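Local atomic coordinates of nuclear movement protein (Encephalitozoon cuniculi, PDB entry 2O30), a protein that is of unknown function but belongs to the NudC-like, p23-related CS-domain family, and so may bind unfolded proteins in the cytoplasm. Residues V36-C41 and D51-H56; L55-V60 and T77-E82; E15-F20 and D73-K78. The protein carries 1 engineered substitution. All blocks are in the same frame, centred on the assembly; numbering follows the deposited sequence.

Interaction 1: V36-C41 and D51-H56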
loop_
_atom_site.group_PDB
_atom_site.type_symbol
_atom_site.label_atom_id
_atom_site.label_comp_id
_atom_site.label_asym_id
_atom_site.label_seq_id
_atom_site.Cartn_x
_atom_site.Cartn_y
_atom_site.Cartn_z
ATOM N N VAL A 36 -4.123 6.726 0.095
ATOM C CA VAL A 36 -4.932 7.032 -1.083
ATOM C C VAL A 36 -6.131 7.833 -0.587
ATOM O O VAL A 36 -6.936 7.332 0.216
ATOM C CB VAL A 36 -5.437 5.757 -1.812
ATOM C CG1 VAL A 36 -6.234 6.137 -3.071
ATOM C CG2 VAL A 36 -4.266 4.867 -2.186
ATOM N N GLY A 37 -6.245 9.061 -1.072
ATOM C CA GLY A 37 -7.234 9.991 -0.529
ATOM C C GLY A 37 -6.927 10.191 0.949
ATOM O O GLY A 37 -5.811 10.596 1.307
ATOM N N LYS A 38 -7.902 9.880 1.802
ATOM C CA LYS A 38 -7.720 9.989 3.256
ATOM C C LYS A 38 -7.393 8.653 3.897
ATOM O O LYS A 38 -7.088 8.603 5.085
ATOM C CB LYS A 38 -8.959 10.597 3.939
ATOM C CG LYS A 38 -9.220 12.036 3.553
ATOM C CD LYS A 38 -10.034 12.748 4.631
ATOM C CE LYS A 38 -11.380 12.099 4.872
ATOM N NZ LYS A 38 -11.951 12.486 6.203
ATOM N N LYS A 39 -7.468 7.578 3.107
ATOM C CA LYS A 39 -7.224 6.215 3.576
ATOM C C LYS A 39 -5.738 6.027 3.818
ATOM O O LYS A 39 -4.912 6.367 2.978
ATOM C CB LYS A 39 -7.721 5.186 2.549
ATOM C CG LYS A 39 -9.218 5.266 2.214
ATOM C CD LYS A 39 -10.091 4.739 3.351
ATOM C CE LYS A 39 -11.589 4.917 3.046
ATOM N NZ LYS A 39 -12.402 4.887 4.309
ATOM N N ILE A 40 -5.398 5.493 4.980
ATOM C CA ILE A 40 -4.007 5.299 5.339
ATOM C C ILE A 40 -3.805 3.859 5.829
ATOM O O ILE A 40 -4.590 3.331 6.603
ATOM C CB ILE A 40 -3.572 6.325 6.410
ATOM C CG1 ILE A 40 -2.124 6.060 6.868
ATOM C CG2 ILE A 40 -4.579 6.336 7.565
ATOM C CD1 ILE A 40 -1.615 7.071 7.911
ATOM N N CYS A 41 -2.759 3.227 5.310
ATOM C CA CYS A 41 -2.360 1.886 5.712
ATOM C C CYS A 41 -0.870 1.919 6.022
ATOM O O CYS A 41 -0.064 2.298 5.169
ATOM C CB CYS A 41 -2.604 0.905 4.568
ATOM S SG CYS A 41 -2.031 -0.761 4.992
ATOM N N ASP A 51 -4.616 1.355 10.119
ATOM C CA ASP A 51 -5.487 1.015 9.010
ATOM C C ASP A 51 -6.762 1.814 9.225
ATOM O O ASP A 51 -7.648 1.382 9.964
ATOM C CB ASP A 51 -5.792 -0.481 9.027
ATOM C CG ASP A 51 -6.682 -0.922 7.875
ATOM O OD1 ASP A 51 -7.046 -0.100 7.005
ATOM O OD2 ASP A 51 -7.007 -2.122 7.836
ATOM N N GLY A 52 -6.843 2.981 8.612
ATOM C CA GLY A 52 -8.011 3.826 8.829
ATOM C C GLY A 52 -8.120 4.960 7.853
ATOM O O GLY A 52 -7.585 4.905 6.743
ATOM N N GLU A 53 -8.830 6.003 8.273
ATOM C CA GLU A 53 -9.055 7.152 7.435
ATOM C C GLU A 53 -8.677 8.372 8.245
ATOM O O GLU A 53 -9.120 8.516 9.383
ATOM C CB GLU A 53 -10.530 7.220 7.029
ATOM C CG GLU A 53 -10.869 8.362 6.110
ATOM C CD GLU A 53 -12.198 8.142 5.408
ATOM O OE1 GLU A 53 -13.227 8.000 6.108
ATOM O OE2 GLU A 53 -12.202 8.101 4.153
ATOM N N LEU A 54 -7.846 9.231 7.663
ATOM C CA LEU A 54 -7.388 10.432 8.341
ATOM C C LEU A 54 -8.587 11.353 8.538
ATOM O O LEU A 54 -9.519 11.323 7.741
ATOM C CB LEU A 54 -6.321 11.143 7.519
ATOM C CG LEU A 54 -4.942 10.462 7.474
ATOM C CD1 LEU A 54 -3.958 11.379 6.758
ATOM C CD2 LEU A 54 -4.437 10.180 8.860
ATOM N N LEU A 55 -8.551 12.160 9.592
ATOM C CA LEU A 55 -9.680 13.039 9.914
ATOM C C LEU A 55 -9.999 14.042 8.798
ATOM O O LEU A 55 -11.185 14.314 8.505
ATOM C CB LEU A 55 -9.415 13.774 11.235
ATOM C CG LEU A 55 -10.605 14.620 11.731
ATOM C CD1 LEU A 55 -11.835 13.766 11.924
ATOM C CD2 LEU A 55 -10.229 15.317 13.008
ATOM N N HIS A 56 -8.960 14.610 8.190
ATOM C CA HIS A 56 -9.117 15.566 7.092
ATOM C C HIS A 56 -8.147 15.256 5.958
ATOM O O HIS A 56 -7.247 14.413 6.098
ATOM C CB HIS A 56 -8.882 17.005 7.561
ATOM C CG HIS A 56 -9.779 17.428 8.683
ATOM N ND1 HIS A 56 -11.134 17.624 8.517
ATOM C CD2 HIS A 56 -9.518 17.673 9.989
ATOM C CE1 HIS A 56 -11.668 17.980 9.673
ATOM N NE2 HIS A 56 -10.711 18.015 10.583
HETATM O O HOH W 1 -10.737 9.200 1.173
#
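Ile40 and Gly52 form an antiparallel hydrogen-bonded pair, Ile40 N giving to Gly52 O at 2.9 Å and Gly52 N to Ile40 O at 3.0 Å, while Lys39 and Glu53 face each other as a non-hydrogen-bonded pair; beyond them Leu54 N donates to Lys38 O (2.8 Å). A type II' turn from Val36 to Lys39 joins strand 31-36 to strand 39-44 and brings Lys38 to the pairing. Its side chain bends at chi3 (-60°), and the ammonium group grips two successive carbonyls. Lys38 NZ lies in the carbonyl plane of Leu54 O at 3.1 Å but above that of Leu55 O at 3.0 Å. On the way, Lys38 CD packs against the His56 backbone and Lys38 CB against Glu53 CG (3.7 Å). Lys39 bends at chi2 instead and slants across Glu53, its NZ making a weak salt bridge to Glu53 OE2 (3.2 Å). On the face that carries Ile40, its CG2 meets Leu54 CD2 at 4.1 Å, and Met35 touches both residues. Cys41 and Asp51, the next non-hydrogen-bonded pair, belong to the dithiothreitol pocket, where Cys41 SG is covalently linked to the ligand. Beyond the corner at Gly52 the chain is thus held by the Leu54 N to Lys38 O bond and by the Lys38 ammonium group on two backbone oxygens, whose partial negative charge would suit it, with the weak Lys39-Glu53 bond beside them.

Interaction 2: L55-V60 and T77-E82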
loop_
_atom_site.group_PDB
_atom_site.type_symbol
_atom_site.label_atom_id
_atom_site.label_comp_id
_atom_site.label_asym_id
_atom_site.label_seq_id
_atom_site.Cartn_x
_atom_site.Cartn_y
_atom_site.Cartn_z
ATOM N N LEU A 55 -8.551 12.160 9.592
ATOM C CA LEU A 55 -9.680 13.039 9.914
ATOM C C LEU A 55 -9.999 14.042 8.798
ATOM O O LEU A 55 -11.185 14.314 8.505
ATOM C CB LEU A 55 -9.415 13.774 11.235
ATOM C CG LEU A 55 -10.605 14.620 11.731
ATOM C CD1 LEU A 55 -11.835 13.766 11.924
ATOM C CD2 LEU A 55 -10.229 15.317 13.008
ATOM N N HIS A 56 -8.960 14.610 8.190
ATOM C CA HIS A 56 -9.117 15.566 7.092
ATOM C C HIS A 56 -8.147 15.256 5.958
ATOM O O HIS A 56 -7.247 14.413 6.098
ATOM C CB HIS A 56 -8.882 17.005 7.561
ATOM C CG HIS A 56 -9.779 17.428 8.683
ATOM N ND1 HIS A 56 -11.134 17.624 8.517
ATOM C CD2 HIS A 56 -9.518 17.673 9.989
ATOM C CE1 HIS A 56 -11.668 17.980 9.673
ATOM N NE2 HIS A 56 -10.711 18.015 10.583
ATOM N N GLU A 57 -8.322 15.960 4.846
ATOM C CA GLU A 57 -7.512 15.746 3.660
ATOM C C GLU A 57 -6.051 16.160 3.824
ATOM O O GLU A 57 -5.718 17.152 4.496
ATOM C CB GLU A 57 -8.167 16.412 2.433
ATOM C CG GLU A 57 -9.412 15.637 1.991
ATOM C CD GLU A 57 -10.088 16.193 0.749
ATOM O OE1 GLU A 57 -9.390 16.573 -0.220
ATOM O OE2 GLU A 57 -11.339 16.226 0.741
ATOM N N VAL A 58 -5.172 15.348 3.228
ATOM C CA VAL A 58 -3.751 15.676 3.168
ATOM C C VAL A 58 -3.256 15.673 1.723
ATOM O O VAL A 58 -3.913 15.121 0.836
ATOM C CB VAL A 58 -2.905 14.698 4.017
ATOM C CG1 VAL A 58 -3.308 14.821 5.493
ATOM C CG2 VAL A 58 -3.097 13.273 3.538
ATOM N N ASP A 59 -2.117 16.314 1.496
ATOM C CA ASP A 59 -1.446 16.248 0.209
ATOM C C ASP A 59 -0.673 14.921 0.143
ATOM O O ASP A 59 0.442 14.833 0.634
ATOM C CB ASP A 59 -0.503 17.437 0.058
ATOM C CG ASP A 59 0.270 17.413 -1.257
ATOM O OD1 ASP A 59 0.073 16.480 -2.065
ATOM O OD2 ASP A 59 1.085 18.328 -1.473
ATOM N N VAL A 60 -1.273 13.897 -0.450
ATOM C CA VAL A 60 -0.667 12.555 -0.422
ATOM C C VAL A 60 0.740 12.543 -1.041
ATOM O O VAL A 60 1.629 11.815 -0.566
ATOM C CB VAL A 60 -1.599 11.464 -1.009
ATOM C CG1 VAL A 60 -0.849 10.142 -1.175
ATOM C CG2 VAL A 60 -2.797 11.251 -0.099
ATOM N N THR A 77 1.660 16.683 4.632
ATOM C CA THR A 77 1.171 18.068 4.743
ATOM C C THR A 77 -0.359 18.074 4.688
ATOM O O THR A 77 -0.948 17.372 3.886
ATOM C CB THR A 77 1.762 18.925 3.599
ATOM O OG1 THR A 77 3.192 18.964 3.717
ATOM C CG2 THR A 77 1.215 20.356 3.633
ATOM N N LYS A 78 -0.996 18.873 5.550
ATOM C CA LYS A 78 -2.448 19.014 5.541
ATOM C C LYS A 78 -2.887 19.852 4.341
ATOM O O LYS A 78 -2.194 20.785 3.971
ATOM C CB LYS A 78 -2.916 19.735 6.812
ATOM C CG LYS A 78 -2.678 18.968 8.117
ATOM C CD LYS A 78 -2.905 19.916 9.304
ATOM C CE LYS A 78 -2.786 19.208 10.648
ATOM N NZ LYS A 78 -3.004 20.257 11.744
ATOM N N LYS A 79 -4.040 19.529 3.772
ATOM C CA LYS A 79 -4.600 20.367 2.688
ATOM C C LYS A 79 -5.066 21.716 3.220
ATOM O O LYS A 79 -4.889 22.753 2.561
ATOM C CB LYS A 79 -5.735 19.635 1.973
ATOM C CG LYS A 79 -5.253 18.736 0.833
ATOM C CD LYS A 79 -6.393 18.310 -0.100
ATOM C CE LYS A 79 -5.984 17.081 -0.943
ATOM N NZ LYS A 79 -7.142 16.537 -1.756
ATOM N N ARG A 80 -5.637 21.707 4.419
ATOM C CA ARG A 80 -6.126 22.927 5.055
ATOM C C ARG A 80 -5.374 23.180 6.357
ATOM O O ARG A 80 -5.124 22.235 7.120
ATOM C CB ARG A 80 -7.635 22.793 5.301
ATOM C CG ARG A 80 -8.297 24.080 5.714
ATOM C CD ARG A 80 -9.832 23.992 5.659
ATOM N NE ARG A 80 -10.413 25.317 5.864
ATOM C CZ ARG A 80 -10.736 26.166 4.887
ATOM N NH1 ARG A 80 -10.565 25.840 3.605
ATOM N NH2 ARG A 80 -11.245 27.351 5.193
ATOM N N ASN A 81 -5.005 24.437 6.616
ATOM C CA ASN A 81 -4.280 24.793 7.840
ATOM C C ASN A 81 -5.214 24.948 9.045
ATOM O O ASN A 81 -5.698 26.041 9.337
ATOM C CB ASN A 81 -3.436 26.062 7.658
ATOM C CG ASN A 81 -2.216 25.842 6.783
ATOM O OD1 ASN A 81 -1.922 24.724 6.361
ATOM N ND2 ASN A 81 -1.495 26.923 6.499
ATOM N N GLU A 82 -5.458 23.848 9.747
ATOM C CA GLU A 82 -6.378 23.832 10.880
ATOM C C GLU A 82 -5.911 22.743 11.845
ATOM O O GLU A 82 -5.318 21.743 11.414
ATOM C CB GLU A 82 -7.807 23.534 10.395
ATOM C CG GLU A 82 -8.047 22.094 9.949
ATOM C CD GLU A 82 -9.340 21.896 9.171
ATOM O OE1 GLU A 82 -10.257 22.747 9.329
ATOM O OE2 GLU A 82 -9.443 20.890 8.422
HETATM O O HOH W 2 -7.118 19.267 5.247
#
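Glu57 O takes two donors: Lys79 N, at 3.0 Å, and a water at 2.6 Å that in turn accepts from Arg80 N. Glu57 and Lys79 meet again through their side chains. Glu57 is extended beyond CG and Lys79 crosses it obliquely, Lys79 CD lying 3.6 Å from Glu57 CB, and the pair closes in a salt bridge of 2.7 Å between Lys79 NZ and Glu57 OE1. The ammonium nitrogen approaches that oxygen nearly in line with its C-O bond. Before reaching it, the lysine passes the Val58 backbone, with Lys79 CE 3.4 Å from Val58 O. Further along, Asp59 N donates to Thr77 O at 2.9 Å, and Val58 CB rests on the same carbonyl oxygen. The short, weakly bonded strand 58-59 runs antiparallel to the end of strand 71-78, on the larger sheet of the CS-domain beta-sandwich, a fold related to p23 and HSP20. Asp59 OD1 turns to Ser61 OG, while the hydroxyl of Ser62 bonds to both Asp59 O and Thr77 N. At the other end, Glu82 OE2 lies over one face of the His56 ring, 3.4 Å above its plane and over its centre, with the ring and carboxylate planes 42° apart. Leu55 CG lies against the opposite face, offset toward the rim, and Trp84 meets the imidazole edge-to-face. Lys78, whose CB points away from segment 55-60, donates from NZ to Glu82 O at 2.8 Å and shares that ammonium group with Gln11 OE1 and Glu12 O.

Interaction 3: E15-F20 and D73-K78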
loop_
_atom_site.group_PDB
_atom_site.type_symbol
_atom_site.label_atom_id
_atom_site.label_comp_id
_atom_site.label_asym_id
_atom_site.label_seq_id
_atom_site.Cartn_x
_atom_site.Cartn_y
_atom_site.Cartn_z
ATOM N N GLU A 15 0.693 20.365 9.182
ATOM C CA GLU A 15 1.358 19.046 9.010
ATOM C C GLU A 15 0.922 18.035 10.069
ATOM O O GLU A 15 0.602 18.391 11.211
ATOM C CB GLU A 15 2.887 19.185 9.056
ATOM C CG GLU A 15 3.518 19.947 7.905
ATOM C CD GLU A 15 5.039 20.016 8.014
ATOM O OE1 GLU A 15 5.613 19.271 8.849
ATOM O OE2 GLU A 15 5.647 20.817 7.249
ATOM N N ILE A 16 0.904 16.770 9.665
ATOM C CA ILE A 16 0.648 15.660 10.586
ATOM C C ILE A 16 1.940 14.819 10.662
ATOM O O ILE A 16 2.537 14.571 9.630
ATOM C CB ILE A 16 -0.521 14.799 10.062
ATOM C CG1 ILE A 16 -1.867 15.518 10.279
ATOM C CG2 ILE A 16 -0.588 13.410 10.744
ATOM C CD1 ILE A 16 -2.320 15.663 11.775
ATOM N N ASN A 17 2.332 14.409 11.874
ATOM C CA ASN A 17 3.495 13.538 12.086
ATOM C C ASN A 17 3.056 12.293 12.830
ATOM O O ASN A 17 2.299 12.385 13.804
ATOM C CB ASN A 17 4.569 14.257 12.900
ATOM C CG ASN A 17 5.143 15.454 12.169
ATOM O OD1 ASN A 17 5.769 15.308 11.110
ATOM N ND2 ASN A 17 4.941 16.641 12.735
ATOM N N ILE A 18 3.509 11.129 12.360
ATOM C CA ILE A 18 3.164 9.857 13.006
ATOM C C ILE A 18 4.483 9.148 13.315
ATOM O O ILE A 18 5.402 9.192 12.503
ATOM C CB ILE A 18 2.300 8.981 12.108
ATOM C CG1 ILE A 18 0.949 9.664 11.804
ATOM C CG2 ILE A 18 2.058 7.574 12.740
ATOM C CD1 ILE A 18 0.242 9.114 10.543
ATOM N N GLN A 19 4.557 8.558 14.497
ATOM C CA GLN A 19 5.768 7.825 14.924
ATOM C C GLN A 19 5.400 6.419 15.365
ATOM O O GLN A 19 4.343 6.185 15.967
ATOM C CB GLN A 19 6.455 8.559 16.089
ATOM C CG GLN A 19 6.709 10.044 15.861
ATOM C CD GLN A 19 5.505 10.933 16.248
ATOM O OE1 GLN A 19 4.817 10.698 17.265
ATOM N NE2 GLN A 19 5.263 11.974 15.446
ATOM N N PHE A 20 6.274 5.458 15.066
ATOM C CA PHE A 20 6.071 4.102 15.578
ATOM C C PHE A 20 7.421 3.400 15.616
ATOM O O PHE A 20 8.337 3.799 14.907
ATOM C CB PHE A 20 5.038 3.320 14.756
ATOM C CG PHE A 20 5.411 3.116 13.313
ATOM C CD1 PHE A 20 5.040 4.049 12.344
ATOM C CD2 PHE A 20 6.139 1.994 12.911
ATOM C CE1 PHE A 20 5.354 3.861 11.006
ATOM C CE2 PHE A 20 6.471 1.804 11.585
ATOM C CZ PHE A 20 6.072 2.754 10.613
ATOM N N ASP A 73 9.609 7.932 11.571
ATOM C CA ASP A 73 8.897 9.218 11.595
ATOM C C ASP A 73 8.240 9.439 10.227
ATOM O O ASP A 73 8.912 9.407 9.207
ATOM C CB ASP A 73 9.872 10.331 11.948
ATOM C CG ASP A 73 10.283 10.305 13.412
ATOM O OD1 ASP A 73 9.412 10.520 14.273
ATOM O OD2 ASP A 73 11.477 10.102 13.710
ATOM N N VAL A 74 6.921 9.621 10.221
ATOM C CA VAL A 74 6.145 9.824 8.986
ATOM C C VAL A 74 5.595 11.251 9.044
ATOM O O VAL A 74 5.175 11.713 10.111
ATOM C CB VAL A 74 4.994 8.814 8.922
ATOM C CG1 VAL A 74 4.224 8.931 7.627
ATOM C CG2 VAL A 74 5.523 7.357 9.102
ATOM N N ASN A 75 5.646 11.958 7.917
ATOM C CA ASN A 75 5.171 13.346 7.859
ATOM C C ASN A 75 4.324 13.486 6.591
ATOM O O ASN A 75 4.659 12.916 5.554
ATOM C CB ASN A 75 6.397 14.256 7.802
ATOM C CG ASN A 75 6.057 15.691 7.544
ATOM O OD1 ASN A 75 6.087 16.147 6.388
ATOM N ND2 ASN A 75 5.735 16.430 8.609
ATOM N N VAL A 76 3.210 14.221 6.677
ATOM C CA VAL A 76 2.415 14.542 5.490
ATOM C C VAL A 76 1.799 15.919 5.720
ATOM O O VAL A 76 1.478 16.277 6.867
ATOM C CB VAL A 76 1.320 13.466 5.155
ATOM C CG1 VAL A 76 0.237 13.365 6.222
ATOM C CG2 VAL A 76 0.664 13.741 3.788
ATOM N N THR A 77 1.660 16.683 4.632
ATOM C CA THR A 77 1.171 18.068 4.743
ATOM C C THR A 77 -0.359 18.074 4.688
ATOM O O THR A 77 -0.948 17.372 3.886
ATOM C CB THR A 77 1.762 18.925 3.599
ATOM O OG1 THR A 77 3.192 18.964 3.717
ATOM C CG2 THR A 77 1.215 20.356 3.633
ATOM N N LYS A 78 -0.996 18.873 5.550
ATOM C CA LYS A 78 -2.448 19.014 5.541
ATOM C C LYS A 78 -2.887 19.852 4.341
ATOM O O LYS A 78 -2.194 20.785 3.971
ATOM C CB LYS A 78 -2.916 19.735 6.812
ATOM C CG LYS A 78 -2.678 18.968 8.117
ATOM C CD LYS A 78 -2.905 19.916 9.304
ATOM C CE LYS A 78 -2.786 19.208 10.648
ATOM N NZ LYS A 78 -3.004 20.257 11.744
HETATM O O HOH W 3 7.698 13.422 11.102
HETATM O O HOH W 4 7.229 12.006 13.230
#
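Asn75 and Asn17 lie side by side and point the same way, their amide planes 31° apart, and Asn75 ND2 gives a nearly straight hydrogen bond of 2.7 Å to Asn17 OD1. The same nitrogen also donates to Glu15 OE1 at 2.9 Å. Both acceptors lie close to the Asn75 amide plane, so its two N-H groups are used in full and its rotation is fixed. The carboxylate of Glu15, by contrast, stands 79° to that amide and is met from above its own plane. Asn75 CG is anti to the backbone N, the position from which its amide meets both Asn17 and Glu15. A water lies against Asn17 OD1, and Asn17 ND2 reaches Asp10 OD1. Further along this polar face, Gln19 crosses Asp73 obliquely, with Gln19 CG 3.2 Å from Asp73 OD1, and a second water lies between Gln19 NE2 and that carboxylate oxygen; Gln19 OE1 turns to Thr8 OG1.

The other face is apolar. Ile18 CB and Val74 CB meet at 4.2 Å, Ile16 CB packs on Val76 CG1, and Phe20 CE1 approaches Val74 CG2 at 4.0 Å. Ile16 crosses the Lys78 side chain at about a right angle, its CD1 3.7 Å from Lys78 CE. Paired backbone bonds link Ile16 with Val76 and Ile18 with Val74, and the strand axes are antiparallel at 164°, 4.7 Å apart. Strands 15-21 and 71-78 are thus neighbours inside the larger sheet, with strand 8-12 beside the first and strand 63-68 beside the second, while Ile18 and Phe20 pack across the sandwich on Ile40 and Val42 of strand 39-44.

Overall arrangement
Interactions 2 and 3 share Thr77 and Lys78 at the end of strand 71-78, which pairs there with strand 58-59 as well as strand 15-21; Val76 CG2 lies 3.7 Å from Val58 CB where they meet. Interaction 1 shares Leu55 and His56 with interaction 2, so the chain leaving the three-stranded sheet leads directly to the larger one, and Lys38 CD packs 3.6 Å from Glu57 N. Between interactions 1 and 3 the sheets touch through Ile40 CD1 and Ile18 CD1, 3.8 Å apart. The three centres are 11 to 12 Å from one another. Interaction 1 reaches the pocket, the Asp51 side chain lying about 3 Å from dithiothreitol that probably comes from the crystallisation liquor.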